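Local coordinates for protein CLPV1 (PDB 4UQW) that probably drives disassembly of the contracted type VI secretion sheath as a Clp-family ATPase, this fragment being its N-terminal domain, at residues A[94-99]-A[126-131]. Residues are numbered along the deposited sequence; the frame is centred on the assembly and turned at random.
Sequences VEEAVE and TPSLRH
Leu-129 reaches across from helix 127-136 and sets its forked end obliquely across the chain of Glu-96 on helix 92-108. Its CD1 lies 4.0 Å from Glu-96 CG and equally near the backbone N of Ala-97, while CD2 faces the carboxylate, 3.8 Å from Glu-96 OE1. Glu-96 suits the border between nonpolar interior and solvent: chi1 of -161° sets CG anti to its own backbone N, beside the leucine, and the extended chain beyond carries the carboxylate outward. There OE2 comes within 3.6 Å of Thr-126 CG2, a methyl anti to the threonine's backbone N, while OG1, on the other branch, hydrogen-bonds Gly-122 O in the preceding helix. A water joins the two helices on the outer side, donating a short bond of 2.5 Å to Glu-96 OE1. The same water pairs with Ser-128 OG at 2.7 Å; the short serine suits an exposed first turn, where a small hydroxyl can share it. Ala-97 is small enough for Leu-129 CD1 to lie by its backbone N, and the CA atoms of these two residues, 7.3 Å apart, are the nearest across the contact. Both also pack on Ile-123 of helix 116-124, which continues the buried side. With short-segment axes 10.7 Å apart and inclined at 120°, this is a helix-helix crossing with a nonpolar inner side and a water-bridged outer edge, within the mainly helical N-terminal domain of this Clp-family ATPase.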
ATOM      1  N   VAL A  94       5.487  -4.471   4.178  1.00 13.75           N
ATOM      2  CA  VAL A  94       4.775  -3.252   4.490  1.00 14.11           C
ATOM      3  C   VAL A  94       5.819  -2.189   4.941  1.00 16.92           C
ATOM      4  O   VAL A  94       5.770  -1.027   4.464  1.00 14.06           O
ATOM      5  CB  VAL A  94       3.730  -3.527   5.603  1.00 13.26           C
ATOM      6  CG1 VAL A  94       3.251  -2.228   6.241  1.00 14.48           C
ATOM      7  CG2 VAL A  94       2.577  -4.283   4.969  1.00 17.60           C
ATOM      8  N   GLU A  95       6.793  -2.584   5.770  1.00 15.58           N
ATOM      9  CA  GLU A  95       7.881  -1.652   6.177  1.00 14.52           C
ATOM     10  C   GLU A  95       8.616  -1.170   4.922  1.00 14.34           C
ATOM     11  O   GLU A  95       8.902   0.020   4.777  1.00 15.16           O
ATOM     12  CB  GLU A  95       8.933  -2.280   7.120  1.00 14.38           C
ATOM     13  CG  GLU A  95       8.325  -2.750   8.443  1.00 18.35           C
ATOM     14  CD  GLU A  95       9.403  -3.379   9.317  1.00 21.00           C
ATOM     15  OE1 GLU A  95      10.508  -3.737   8.816  1.00 21.45           O
ATOM     16  OE2 GLU A  95       9.189  -3.527  10.517  1.00 19.85           O
ATOM     17  N   GLU A  96       8.961  -2.116   4.049  1.00 13.82           N
ATOM     18  CA  GLU A  96       9.753  -1.729   2.885  1.00 13.00           C
ATOM     19  C   GLU A  96       8.983  -0.795   1.973  1.00 14.75           C
ATOM     20  O   GLU A  96       9.545   0.163   1.390  1.00 15.60           O
ATOM     21  CB  GLU A  96      10.136  -2.994   2.105  1.00 15.47           C
ATOM     22  CG  GLU A  96      11.318  -2.721   1.188  1.00 23.32           C
ATOM     23  CD  GLU A  96      11.829  -3.950   0.458  1.00 32.73           C
ATOM     24  OE1 GLU A  96      11.489  -5.144   0.832  1.00 30.50           O
ATOM     25  OE2 GLU A  96      12.560  -3.672  -0.531  1.00 29.44           O
ATOM     26  N   ALA A  97       7.695  -1.034   1.792  1.00 12.90           N
ATOM     27  CA  ALA A  97       6.922  -0.131   0.952  1.00 13.17           C
ATOM     28  C   ALA A  97       6.890   1.288   1.540  1.00 12.20           C
ATOM     29  O   ALA A  97       6.901   2.239   0.754  1.00 13.83           O
ATOM     30  CB  ALA A  97       5.438  -0.678   0.754  1.00 13.77           C
ATOM     31  N   VAL A  98       6.792   1.425   2.867  1.00 13.57           N
ATOM     32  CA  VAL A  98       6.791   2.780   3.417  1.00 12.51           C
ATOM     33  C   VAL A  98       8.143   3.423   3.127  1.00 12.83           C
ATOM     34  O   VAL A  98       8.164   4.606   2.732  1.00 14.97           O
ATOM     35  CB  VAL A  98       6.516   2.768   4.935  1.00 12.11           C
ATOM     36  CG1 VAL A  98       6.544   4.227   5.489  1.00 13.63           C
ATOM     37  CG2 VAL A  98       5.115   2.178   5.216  1.00 14.59           C
ATOM     38  N   GLU A  99       9.257   2.694   3.313  1.00 12.54           N
ATOM     39  CA  GLU A  99      10.575   3.310   2.999  1.00 12.87           C
ATOM     40  C   GLU A  99      10.627   3.780   1.530  1.00 15.10           C
ATOM     41  O   GLU A  99      11.097   4.904   1.260  1.00 14.77           O
ATOM     42  CB  GLU A  99      11.707   2.314   3.309  1.00 15.35           C
ATOM     43  CG  GLU A  99      13.054   2.957   3.048  1.00 16.16           C
ATOM     44  CD  GLU A  99      14.223   2.037   3.321  1.00 26.87           C
ATOM     45  OE1 GLU A  99      14.320   1.481   4.434  1.00 32.11           O
ATOM     46  OE2 GLU A  99      14.991   1.908   2.399  1.00 32.18           O
ATOM     47  N   THR A 126      10.591  -1.279  -7.080  1.00 18.82           N
ATOM     48  CA  THR A 126      11.398  -2.236  -6.319  1.00 18.14           C
ATOM     49  C   THR A 126      10.983  -3.632  -6.791  1.00 17.21           C
ATOM     50  O   THR A 126       9.879  -3.999  -6.492  1.00 18.84           O
ATOM     51  CB  THR A 126      11.122  -2.086  -4.831  1.00 23.96           C
ATOM     52  OG1 THR A 126      11.318  -0.703  -4.441  1.00 30.18           O
ATOM     53  CG2 THR A 126      12.027  -3.037  -3.983  1.00 26.36           C
ATOM     54  N   PRO A 127      11.850  -4.381  -7.466  1.00 21.96           N
ATOM     55  CA  PRO A 127      11.345  -5.618  -8.084  1.00 21.42           C
ATOM     56  C   PRO A 127      10.669  -6.616  -7.145  1.00 24.04           C
ATOM     57  O   PRO A 127       9.627  -7.200  -7.517  1.00 24.46           O
ATOM     58  CB  PRO A 127      12.609  -6.210  -8.681  1.00 27.80           C
ATOM     59  CG  PRO A 127      13.390  -4.961  -9.085  1.00 26.56           C
ATOM     60  CD  PRO A 127      13.164  -3.969  -7.979  1.00 21.42           C
ATOM     61  N   SER A 128      11.211  -6.800  -5.947  1.00 22.56           N
ATOM     62  CA  SER A 128      10.566  -7.752  -5.010  1.00 22.95           C
ATOM     63  C   SER A 128       9.174  -7.297  -4.571  1.00 21.26           C
ATOM     64  O   SER A 128       8.242  -8.138  -4.406  1.00 21.81           O
ATOM     65  CB  SER A 128      11.444  -7.954  -3.788  1.00 28.57           C
ATOM     66  OG  SER A 128      11.640  -6.709  -3.147  1.00 29.96           O
ATOM     67  N   LEU A 129       8.969  -5.987  -4.394  1.00 19.43           N
ATOM     68  CA  LEU A 129       7.650  -5.470  -4.009  1.00 16.32           C
ATOM     69  C   LEU A 129       6.704  -5.508  -5.184  1.00 17.03           C
ATOM     70  O   LEU A 129       5.543  -5.870  -5.008  1.00 17.62           O
ATOM     71  CB  LEU A 129       7.761  -4.008  -3.470  1.00 16.01           C
ATOM     72  CG  LEU A 129       8.666  -3.912  -2.255  1.00 17.64           C
ATOM     73  CD1 LEU A 129       8.684  -2.441  -1.840  1.00 19.56           C
ATOM     74  CD2 LEU A 129       8.162  -4.774  -1.067  1.00 24.47           C
ATOM     75  N   ARG A 130       7.202  -5.223  -6.383  1.00 17.77           N
ATOM     76  CA  ARG A 130       6.317  -5.263  -7.545  1.00 18.92           C
ATOM     77  C   ARG A 130       5.845  -6.711  -7.788  1.00 19.82           C
ATOM     78  O   ARG A 130       4.672  -6.920  -8.131  1.00 20.93           O
ATOM     79  CB  ARG A 130       7.027  -4.693  -8.777  1.00 19.86           C
ATOM     80  CG  ARG A 130       6.148  -4.805 -10.041  1.00 22.50           C
ATOM     81  CD  ARG A 130       6.785  -4.217 -11.271  1.00 29.83           C
ATOM     82  NE  ARG A 130       8.239  -4.324 -11.264  1.00 49.28           N
ATOM     83  CZ  ARG A 130       8.937  -5.324 -11.796  1.00 56.91           C
ATOM     84  NH1 ARG A 130       8.307  -6.339 -12.382  1.00 71.80           N
ATOM     85  NH2 ARG A 130      10.269  -5.302 -11.744  1.00 36.71           N
ATOM     86  N   HIS A 131       6.719  -7.674  -7.525  1.00 20.70           N
ATOM     87  CA  HIS A 131       6.344  -9.077  -7.720  1.00 21.94           C
ATOM     88  C   HIS A 131       5.303  -9.477  -6.693  1.00 21.05           C
ATOM     89  O   HIS A 131       4.325 -10.226  -7.010  1.00 22.56           O
ATOM     90  CB  HIS A 131       7.614  -9.963  -7.650  1.00 24.46           C
ATOM     91  CG  HIS A 131       7.357 -11.430  -7.717  1.00 37.69           C
ATOM     92  ND1 HIS A 131       7.011 -12.072  -8.885  1.00 43.56           N
ATOM     93  CD2 HIS A 131       7.414 -12.385  -6.757  1.00 43.28           C
ATOM     94  CE1 HIS A 131       6.859 -13.364  -8.640  1.00 44.89           C
ATOM     95  NE2 HIS A 131       7.098 -13.578  -7.356  1.00 43.86           N
TER
HETATM   96  O   HOH W   1      12.370  -7.108  -0.530  1.00 38.46           O